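Local atomic coordinates of acyl-CoA thioester hydrolase ybgC (Escherichia coli K-12, PDB entry 3GRH), a protein that is a putative thioesterase of the outer membrane that belongs to the pectinesterase family yet neither binds pectin nor has pectinesterase activity. Residues A[97-102]-A[108-113]; A[178-183]-A[256-261]; A[295-300]-A[304-309]. All coordinates share one frame; numbering follows the deposited sequence.

Interaction 1 of 3, residues A[97-102]-A[108-113]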
loop_
_atom_site.group_PDB
_atom_site.type_symbol
_atom_site.label_atom_id
_atom_site.label_comp_id
_atom_site.label_asym_id
_atom_site.label_seq_id
_atom_site.Cartn_x
_atom_site.Cartn_y
_atom_site.Cartn_z
ATOM N N ASP A 97 3.550 -22.638 -1.413
ATOM C CA ASP A 97 3.630 -23.613 -2.461
ATOM C C ASP A 97 2.758 -24.814 -2.216
ATOM O O ASP A 97 2.082 -25.221 -3.135
ATOM C CB ASP A 97 5.073 -24.042 -2.657
ATOM C CG ASP A 97 5.982 -22.960 -3.197
ATOM O OD1 ASP A 97 5.527 -21.859 -3.519
ATOM O OD2 ASP A 97 7.233 -23.213 -3.345
ATOM N N ALA A 98 2.700 -25.319 -0.978
ATOM C CA ALA A 98 1.888 -26.469 -0.716
ATOM C C ALA A 98 0.412 -26.155 -0.878
ATOM O O ALA A 98 -0.367 -27.057 -1.208
ATOM C CB ALA A 98 2.133 -27.023 0.700
ATOM N N ALA A 99 0.038 -24.915 -0.593
ATOM C CA ALA A 99 -1.334 -24.485 -0.786
ATOM C C ALA A 99 -1.665 -24.390 -2.267
ATOM O O ALA A 99 -2.720 -24.832 -2.743
ATOM C CB ALA A 99 -1.566 -23.117 -0.106
ATOM N N ILE A 100 -0.777 -23.788 -3.019
ATOM C CA ILE A 100 -0.998 -23.538 -4.450
ATOM C C ILE A 100 -1.076 -24.821 -5.270
ATOM O O ILE A 100 -1.946 -24.930 -6.128
ATOM C CB ILE A 100 0.079 -22.635 -5.035
ATOM C CG1 ILE A 100 0.036 -21.275 -4.402
ATOM C CG2 ILE A 100 -0.102 -22.518 -6.594
ATOM C CD1 ILE A 100 -1.197 -20.484 -4.669
ATOM N N ILE A 101 -0.240 -25.782 -4.964
ATOM C CA ILE A 101 -0.214 -27.054 -5.760
ATOM C C ILE A 101 -1.540 -27.790 -5.684
ATOM O O ILE A 101 -1.794 -28.668 -6.516
ATOM C CB ILE A 101 0.982 -27.955 -5.488
ATOM C CG1 ILE A 101 1.088 -28.394 -4.040
ATOM C CG2 ILE A 101 2.286 -27.194 -5.904
ATOM C CD1 ILE A 101 2.047 -29.610 -3.757
ATOM N N LYS A 102 -2.370 -27.532 -4.690
ATOM C CA LYS A 102 -3.667 -28.222 -4.599
ATOM C C LYS A 102 -4.647 -27.858 -5.717
ATOM O O LYS A 102 -5.591 -28.592 -5.975
ATOM C CB LYS A 102 -4.326 -27.917 -3.270
ATOM C CG LYS A 102 -3.661 -28.528 -2.069
ATOM C CD LYS A 102 -4.634 -28.395 -0.957
ATOM C CE LYS A 102 -4.054 -28.619 0.416
ATOM N NZ LYS A 102 -5.118 -28.151 1.392
ATOM N N GLN A 108 -7.494 -21.253 1.503
ATOM C CA GLN A 108 -6.581 -21.972 2.375
ATOM C C GLN A 108 -5.959 -21.072 3.353
ATOM O O GLN A 108 -5.700 -19.925 3.018
ATOM C CB GLN A 108 -5.517 -22.659 1.587
ATOM C CG GLN A 108 -6.160 -23.575 0.661
ATOM C CD GLN A 108 -5.215 -24.332 -0.091
ATOM O OE1 GLN A 108 -4.721 -25.352 0.379
ATOM N NE2 GLN A 108 -4.978 -23.901 -1.306
ATOM N N TYR A 109 -5.778 -21.583 4.563
ATOM C CA TYR A 109 -5.297 -20.825 5.692
ATOM C C TYR A 109 -3.956 -21.347 6.163
ATOM O O TYR A 109 -3.823 -22.542 6.412
ATOM C CB TYR A 109 -6.291 -20.952 6.833
ATOM C CG TYR A 109 -7.610 -20.297 6.546
ATOM C CD1 TYR A 109 -7.835 -19.015 6.934
ATOM C CD2 TYR A 109 -8.639 -21.017 5.949
ATOM C CE1 TYR A 109 -9.025 -18.412 6.672
ATOM C CE2 TYR A 109 -9.881 -20.399 5.708
ATOM C CZ TYR A 109 -10.005 -19.079 6.057
ATOM O OH TYR A 109 -11.182 -18.356 5.907
ATOM N N ILE A 110 -2.989 -20.434 6.269
ATOM C CA ILE A 110 -1.637 -20.739 6.668
ATOM C C ILE A 110 -1.367 -19.961 7.924
ATOM O O ILE A 110 -1.357 -18.741 7.928
ATOM C CB ILE A 110 -0.611 -20.355 5.593
ATOM C CG1 ILE A 110 -0.889 -21.108 4.329
ATOM C CG2 ILE A 110 0.833 -20.669 6.118
ATOM C CD1 ILE A 110 -0.141 -20.572 3.062
ATOM N N ALA A 111 -1.202 -20.669 9.025
ATOM C CA ALA A 111 -0.851 -20.042 10.327
ATOM C C ALA A 111 0.637 -19.943 10.427
ATOM O O ALA A 111 1.317 -20.886 10.025
ATOM C CB ALA A 111 -1.423 -20.864 11.505
ATOM N N VAL A 112 1.144 -18.840 10.958
ATOM C CA VAL A 112 2.582 -18.659 11.136
ATOM C C VAL A 112 2.856 -18.408 12.641
ATOM O O VAL A 112 2.314 -17.505 13.254
ATOM C CB VAL A 112 3.134 -17.493 10.297
ATOM C CG1 VAL A 112 4.654 -17.522 10.476
ATOM C CG2 VAL A 112 2.786 -17.605 8.812
ATOM N N MET A 113 3.674 -19.285 13.235
ATOM C CA MET A 113 4.019 -19.224 14.633
ATOM C C MET A 113 4.994 -18.090 14.873
ATOM O O MET A 113 5.742 -17.695 13.999
ATOM C CB MET A 113 4.665 -20.533 15.088
ATOM C CG MET A 113 3.687 -21.647 15.105
ATOM S SD MET A 113 4.338 -23.127 15.789
ATOM C CE MET A 113 4.692 -22.663 17.496
#
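Gln108, the first residue of strand 108-112, reaches over to Ala99 of helix 92-100 and to Lys102 beyond it, and is held at both ends of its amide. Its NE2 donates to the backbone O of Ala99 over 2.8 Å, with the N-H pointing fairly straight at the oxygen (156°). The Ala99 oxygen lies close to the plane of the Gln108 amide, whereas NE2 sits well above the Ala99 carbonyl plane, 46° out of it. The other end, OE1, takes a bond from Lys102 NZ at 3.0 Å. Gripped at both ends, the amide has little freedom to turn. The extended outer chain of Gln108 (chi2 -177°) is what carries the group across from the strand. The packed side of the contact is inward. Here the Ala99 methyl lies against the same amide, CB 3.7 Å from Gln108 NE2, and the CD1 tip of Ile110 approaches Ala99 CB more loosely at 4.3 Å. Ile110 continues the apolar layer onto Ala95 and Val96 of the helix, while Phe77 of strand 77-79 touches Ala99, Lys102 and Gln108. The outward side is thinner and is made, between the two segments, by Lys102. Its exposed, extended chain runs past the amide oxygen, with CD 3.3 Å from Gln108 OE1, and its ammonium closes the contact on the solvent side. The Gln108 amide is itself buried, and the two bonds supply its oxygen and one of its N-H groups with partners. Strand 77-79, helix 92-100 and strand 108-112 make a beta-alpha-beta unit near the N-terminal end of the parallel beta-helix, consistent with the helix that caps this end of the solenoid in pectinesterases.

Interaction 2 of 3, residues A[178-183]-A[256-261]; sequences DSCQSK and VQNRLE
A sparse, partly buried polar contact joins Ser179, on helix 174-181, to Asn258, in the long loop between strands 249-251 and 267-271, so that two excursions from the beta-helix meet beside it. The direct link is weak: Asn258 ND2 points to Ser179 OG over 3.3 Å with a bent N-H (127°). Alongside it the Asn258 CB lies 3.5 Å from the same OG. The amide leans toward the helix because its CG is turned anti to the backbone N (chi1 -166°), which also leaves ND2 3.7 Å from Cys180 SG. A water bridges the gap, donating to Ser179 OG at 3.3 Å and to the backbone O of Val256 at 2.8 Å. Stronger partners lie outside: Ser179 OG bonds to the backbone O of Met176, and Asn258 OD1 to Arg229 NH1. Trp197 of strand 196-198 touches Ser179, Cys180 and Asn258 together. The helix side is braced by the Cys180-Cys192 disulfide and by Gln181 NE2, which meets Asp178 OD1 almost straight at 2.8 Å. Ser179 OG therefore gives its proton to the Met176 carbonyl and accepts from the amide and the water, which implies that helix and loop are joined by a soft, partly hydrated link, with their firmer fixing made elsewhere.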
loop_
_atom_site.group_PDB
_atom_site.type_symbol
_atom_site.label_atom_id
_atom_site.label_comp_id
_atom_site.label_asym_id
_atom_site.label_seq_id
_atom_site.Cartn_x
_atom_site.Cartn_y
_atom_site.Cartn_z
ATOM N N ASP A 178 11.051 -15.496 -12.195
ATOM C CA ASP A 178 11.711 -15.457 -13.528
ATOM C C ASP A 178 11.591 -14.102 -14.198
ATOM O O ASP A 178 12.496 -13.660 -14.876
ATOM C CB ASP A 178 11.100 -16.512 -14.418
ATOM C CG ASP A 178 11.917 -16.832 -15.628
ATOM O OD1 ASP A 178 13.167 -16.771 -15.599
ATOM O OD2 ASP A 178 11.238 -17.176 -16.612
ATOM N N SER A 179 10.500 -13.402 -13.973
ATOM C CA SER A 179 10.350 -12.043 -14.521
ATOM C C SER A 179 11.382 -11.052 -14.008
ATOM O O SER A 179 11.723 -10.049 -14.678
ATOM C CB SER A 179 8.931 -11.479 -14.275
ATOM O OG SER A 179 8.668 -11.180 -12.905
ATOM N N CYS A 180 11.928 -11.331 -12.847
ATOM C CA CYS A 180 12.946 -10.475 -12.266
ATOM C C CYS A 180 14.355 -10.991 -12.592
ATOM O O CYS A 180 15.275 -10.221 -12.833
ATOM C CB CYS A 180 12.775 -10.497 -10.784
ATOM S SG CYS A 180 11.152 -9.867 -10.218
ATOM N N GLN A 181 14.529 -12.301 -12.550
ATOM C CA GLN A 181 15.854 -12.888 -12.486
ATOM C C GLN A 181 16.493 -12.825 -13.850
ATOM O O GLN A 181 17.701 -12.837 -13.963
ATOM C CB GLN A 181 15.801 -14.318 -11.954
ATOM C CG GLN A 181 15.252 -15.385 -12.873
ATOM C CD GLN A 181 16.285 -16.175 -13.607
ATOM O OE1 GLN A 181 17.455 -16.233 -13.215
ATOM N NE2 GLN A 181 15.867 -16.785 -14.695
ATOM N N SER A 182 15.653 -12.775 -14.875
ATOM C CA SER A 182 16.068 -12.672 -16.264
ATOM C C SER A 182 16.658 -11.306 -16.650
ATOM O O SER A 182 17.281 -11.164 -17.690
ATOM C CB SER A 182 14.818 -12.959 -17.129
ATOM O OG SER A 182 13.673 -12.365 -16.544
ATOM N N LYS A 183 16.444 -10.286 -15.825
ATOM C CA LYS A 183 16.883 -8.944 -16.166
ATOM C C LYS A 183 18.379 -8.896 -16.288
ATOM O O LYS A 183 19.105 -9.519 -15.516
ATOM C CB LYS A 183 16.423 -7.921 -15.126
ATOM C CG LYS A 183 14.925 -7.761 -15.066
ATOM C CD LYS A 183 14.573 -6.787 -13.915
ATOM C CE LYS A 183 13.082 -6.605 -13.742
ATOM N NZ LYS A 183 12.833 -5.787 -12.499
ATOM N N VAL A 256 0.737 -11.121 -15.330
ATOM C CA VAL A 256 1.932 -11.964 -15.262
ATOM C C VAL A 256 3.229 -11.386 -15.870
ATOM O O VAL A 256 4.320 -11.893 -15.608
ATOM C CB VAL A 256 1.667 -13.324 -15.895
ATOM C CG1 VAL A 256 0.625 -14.064 -15.082
ATOM C CG2 VAL A 256 1.299 -13.156 -17.350
ATOM N N GLN A 257 3.102 -10.308 -16.642
ATOM C CA GLN A 257 4.257 -9.581 -17.187
ATOM C C GLN A 257 5.082 -8.679 -16.241
ATOM O O GLN A 257 6.122 -8.134 -16.635
ATOM C CB GLN A 257 3.762 -8.695 -18.329
ATOM C CG GLN A 257 3.283 -9.420 -19.528
ATOM C CD GLN A 257 3.204 -8.490 -20.735
ATOM O OE1 GLN A 257 4.202 -8.253 -21.421
ATOM N NE2 GLN A 257 2.012 -7.957 -20.992
ATOM N N ASN A 258 4.647 -8.534 -14.985
ATOM C CA ASN A 258 5.345 -7.681 -14.022
ATOM C C ASN A 258 5.617 -6.259 -14.503
ATOM O O ASN A 258 6.753 -5.812 -14.570
ATOM C CB ASN A 258 6.625 -8.380 -13.507
ATOM C CG ASN A 258 7.195 -7.737 -12.296
ATOM O OD1 ASN A 258 6.526 -7.023 -11.618
ATOM N ND2 ASN A 258 8.468 -8.020 -12.007
ATOM N N ARG A 259 4.545 -5.507 -14.786
ATOM C CA ARG A 259 4.656 -4.108 -15.138
ATOM C C ARG A 259 3.287 -3.514 -14.970
ATOM O O ARG A 259 2.276 -4.253 -15.031
ATOM C CB ARG A 259 5.053 -3.917 -16.576
ATOM C CG ARG A 259 4.246 -4.685 -17.538
ATOM C CD ARG A 259 4.937 -4.708 -18.869
ATOM N NE ARG A 259 4.032 -5.096 -19.940
ATOM C CZ ARG A 259 4.396 -5.233 -21.214
ATOM N NH1 ARG A 259 5.658 -5.026 -21.590
ATOM N NH2 ARG A 259 3.491 -5.582 -22.123
ATOM N N LEU A 260 3.249 -2.207 -14.769
ATOM C CA LEU A 260 1.952 -1.522 -14.631
ATOM C C LEU A 260 1.205 -1.628 -15.964
ATOM O O LEU A 260 1.810 -1.637 -17.046
ATOM C CB LEU A 260 2.118 -0.084 -14.180
ATOM C CG LEU A 260 2.602 0.057 -12.765
ATOM C CD1 LEU A 260 3.010 1.508 -12.440
ATOM C CD2 LEU A 260 1.555 -0.464 -11.802
ATOM N N GLU A 261 -0.106 -1.762 -15.852
ATOM C CA GLU A 261 -1.036 -2.044 -16.965
ATOM C C GLU A 261 -2.008 -0.890 -17.122
ATOM O O GLU A 261 -2.133 -0.045 -16.236
ATOM C CB GLU A 261 -1.954 -3.275 -16.646
ATOM C CG GLU A 261 -1.314 -4.621 -16.720
ATOM C CD GLU A 261 -2.321 -5.794 -16.664
ATOM O OE1 GLU A 261 -3.561 -5.589 -16.506
ATOM O OE2 GLU A 261 -1.859 -6.962 -16.797
HETATM O O HOH W 1 5.405 -11.587 -13.048
#

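Interaction 3 of 3, residues A[295-300]-A[304-309]; sequences FRVVNS and QEAYVF
Phe295 and Phe309 meet in a T-shaped (edge-to-face) pair: the edge of Phe309 is turned to one face of Phe295, with ring centroids 5.2 Å apart and planes at 65°. The CZ atom of Phe309 stands over the rim of that face, 3.9 Å from Phe295 CZ. Beside it Val308 CG1 comes obliquely to the Phe295 ring, 3.9 Å from CD1, and the same methyl sits over the centre of the Phe309 ring, so one branch fills the angle between the two aromatics. The other branch, CG2, meets Val297 CG2 at 4.0 Å. Tightest of all is Val297 CG1 against the Ala306 methyl, CB at only 3.4 Å; with CG1 anti to the backbone N (chi1 172°), this branch is directed at Ala306. These side chains interlock across the interior of a right-handed parallel beta-helix, where strands 294-297 and 307-311 lie on different faces of the solenoid. The next shell continues the stacking along the axis: Phe295 stacks on Phe328 and meets Phe290 edge to face, while Phe309 packs on Phe321 and Ala323. A leucine in place of Phe295 would probably leave the edge of Phe309 without an aromatic face and break the stack with Phe328. On the other side of the chain, the Tyr307 side chain leaves the backbone away from 295-300. Its OH bonds to the anti lone pair of Glu305 OE1 at 2.8 Å, and its ring makes a cation-pi contact with Arg340, assigned to substrate binding by similarity, and touches Asp280, the predicted nucleophile.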
loop_
_atom_site.group_PDB
_atom_site.type_symbol
_atom_site.label_atom_id
_atom_site.label_comp_id
_atom_site.label_asym_id
_atom_site.label_seq_id
_atom_site.Cartn_x
_atom_site.Cartn_y
_atom_site.Cartn_z
ATOM N N PHE A 295 -0.026 5.838 9.934
ATOM C CA PHE A 295 1.092 6.071 9.053
ATOM C C PHE A 295 2.154 6.868 9.804
ATOM O O PHE A 295 1.852 7.907 10.394
ATOM C CB PHE A 295 0.631 6.851 7.841
ATOM C CG PHE A 295 -0.423 6.185 7.035
ATOM C CD1 PHE A 295 -0.098 5.443 5.991
ATOM C CD2 PHE A 295 -1.739 6.399 7.309
ATOM C CE1 PHE A 295 -1.124 4.869 5.221
ATOM C CE2 PHE A 295 -2.733 5.762 6.612
ATOM C CZ PHE A 295 -2.378 4.976 5.545
ATOM N N ARG A 296 3.372 6.338 9.852
ATOM C CA ARG A 296 4.483 6.994 10.587
ATOM C C ARG A 296 5.605 7.277 9.633
ATOM O O ARG A 296 6.125 6.367 8.932
ATOM C CB ARG A 296 4.995 6.121 11.722
ATOM C CG ARG A 296 6.246 6.650 12.426
ATOM C CD ARG A 296 5.877 7.543 13.587
ATOM N NE ARG A 296 5.037 6.810 14.554
ATOM C CZ ARG A 296 4.612 7.268 15.730
ATOM N NH1 ARG A 296 4.954 8.483 16.189
ATOM N NH2 ARG A 296 3.843 6.486 16.470
ATOM N N VAL A 297 5.982 8.560 9.592
ATOM C CA VAL A 297 7.177 8.976 8.877
ATOM C C VAL A 297 8.365 8.953 9.791
ATOM O O VAL A 297 8.297 9.589 10.864
ATOM C CB VAL A 297 7.006 10.395 8.302
ATOM C CG1 VAL A 297 8.384 10.888 7.726
ATOM C CG2 VAL A 297 5.988 10.391 7.246
ATOM N N VAL A 298 9.444 8.279 9.380
ATOM C CA VAL A 298 10.687 8.195 10.170
ATOM C C VAL A 298 11.731 9.063 9.517
ATOM O O VAL A 298 11.694 9.259 8.301
ATOM C CB VAL A 298 11.174 6.767 10.381
ATOM C CG1 VAL A 298 10.130 5.976 11.167
ATOM C CG2 VAL A 298 11.434 6.055 9.043
ATOM N N ASN A 299 12.658 9.604 10.301
ATOM C CA ASN A 299 13.697 10.448 9.717
ATOM C C ASN A 299 15.116 9.938 10.020
ATOM O O ASN A 299 16.079 10.709 9.957
ATOM C CB ASN A 299 13.547 11.910 10.148
ATOM C CG ASN A 299 13.854 12.116 11.582
ATOM O OD1 ASN A 299 13.863 11.169 12.384
ATOM N ND2 ASN A 299 14.047 13.382 11.964
ATOM N N SER A 300 15.243 8.624 10.210
ATOM C CA SER A 300 16.531 8.000 10.512
ATOM C C SER A 300 17.410 7.812 9.261
ATOM O O SER A 300 18.681 7.758 9.351
ATOM C CB SER A 300 16.325 6.669 11.218
ATOM O OG SER A 300 15.244 5.973 10.664
ATOM N N GLN A 304 15.600 15.081 4.841
ATOM C CA GLN A 304 15.326 16.163 3.886
ATOM C C GLN A 304 13.939 16.127 3.246
ATOM O O GLN A 304 13.487 17.130 2.676
ATOM C CB GLN A 304 16.346 16.182 2.735
ATOM C CG GLN A 304 16.755 14.841 2.124
ATOM C CD GLN A 304 18.006 14.964 1.241
ATOM O OE1 GLN A 304 18.921 14.119 1.302
ATOM N NE2 GLN A 304 18.068 16.040 0.436
ATOM N N GLU A 305 13.303 14.974 3.273
ATOM C CA GLU A 305 12.049 14.809 2.562
ATOM C C GLU A 305 11.327 13.582 3.047
ATOM O O GLU A 305 11.943 12.648 3.575
ATOM C CB GLU A 305 12.309 14.666 1.069
ATOM C CG GLU A 305 13.172 13.407 0.736
ATOM C CD GLU A 305 13.584 13.336 -0.746
ATOM O OE1 GLU A 305 12.913 13.954 -1.604
ATOM O OE2 GLU A 305 14.609 12.645 -1.039
ATOM N N ALA A 306 10.006 13.609 2.882
ATOM C CA ALA A 306 9.181 12.481 3.224
ATOM C C ALA A 306 7.851 12.715 2.613
ATOM O O ALA A 306 7.403 13.817 2.578
ATOM C CB ALA A 306 8.990 12.397 4.731
ATOM N N TYR A 307 7.234 11.668 2.098
ATOM C CA TYR A 307 5.958 11.741 1.383
ATOM C C TYR A 307 5.159 10.498 1.676
ATOM O O TYR A 307 5.628 9.437 1.342
ATOM C CB TYR A 307 6.118 11.830 -0.143
ATOM C CG TYR A 307 7.219 12.740 -0.616
ATOM C CD1 TYR A 307 7.040 14.112 -0.738
ATOM C CD2 TYR A 307 8.474 12.207 -0.846
ATOM C CE1 TYR A 307 8.119 14.913 -1.138
ATOM C CE2 TYR A 307 9.549 13.035 -1.201
ATOM C CZ TYR A 307 9.335 14.362 -1.350
ATOM O OH TYR A 307 10.405 15.178 -1.776
ATOM N N VAL A 308 3.963 10.607 2.244
ATOM C CA VAL A 308 3.251 9.449 2.623
ATOM C C VAL A 308 2.695 8.701 1.436
ATOM O O VAL A 308 2.914 7.522 1.256
ATOM C CB VAL A 308 2.145 9.733 3.632
ATOM C CG1 VAL A 308 1.416 8.435 4.034
ATOM C CG2 VAL A 308 2.787 10.456 4.854
ATOM N N PHE A 309 1.934 9.407 0.583
ATOM C CA PHE A 309 1.244 8.769 -0.529
ATOM C C PHE A 309 1.799 9.161 -1.876
ATOM O O PHE A 309 2.011 10.354 -2.152
ATOM C CB PHE A 309 -0.247 9.175 -0.504
ATOM C CG PHE A 309 -0.988 8.667 0.651
ATOM C CD1 PHE A 309 -1.297 7.321 0.784
ATOM C CD2 PHE A 309 -1.403 9.551 1.594
ATOM C CE1 PHE A 309 -1.921 6.873 1.925
ATOM C CE2 PHE A 309 -2.104 9.114 2.686
ATOM C CZ PHE A 309 -2.340 7.779 2.847
#

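Overall arrangement
The three contacts follow one another along the chain; none encloses or crosses another. Interaction 1 closes a loop of five residues, folding helix 92-100 onto strand 108-112 at the N-terminal end of the solenoid. Interaction 2 is the long-range one: it spans 72 residues, including several strands, and ties helix 174-181 to the loop between strands 249-251 and 267-271. Interaction 3 closes a short loop of three residues and packs two faces of the beta-helix together in its interior. The centres of interactions 1 and 3 lie about 34 Å apart, on opposite sides of the chain's centre; that of interaction 2 is about 24 Å from the first and 28 Å from the third.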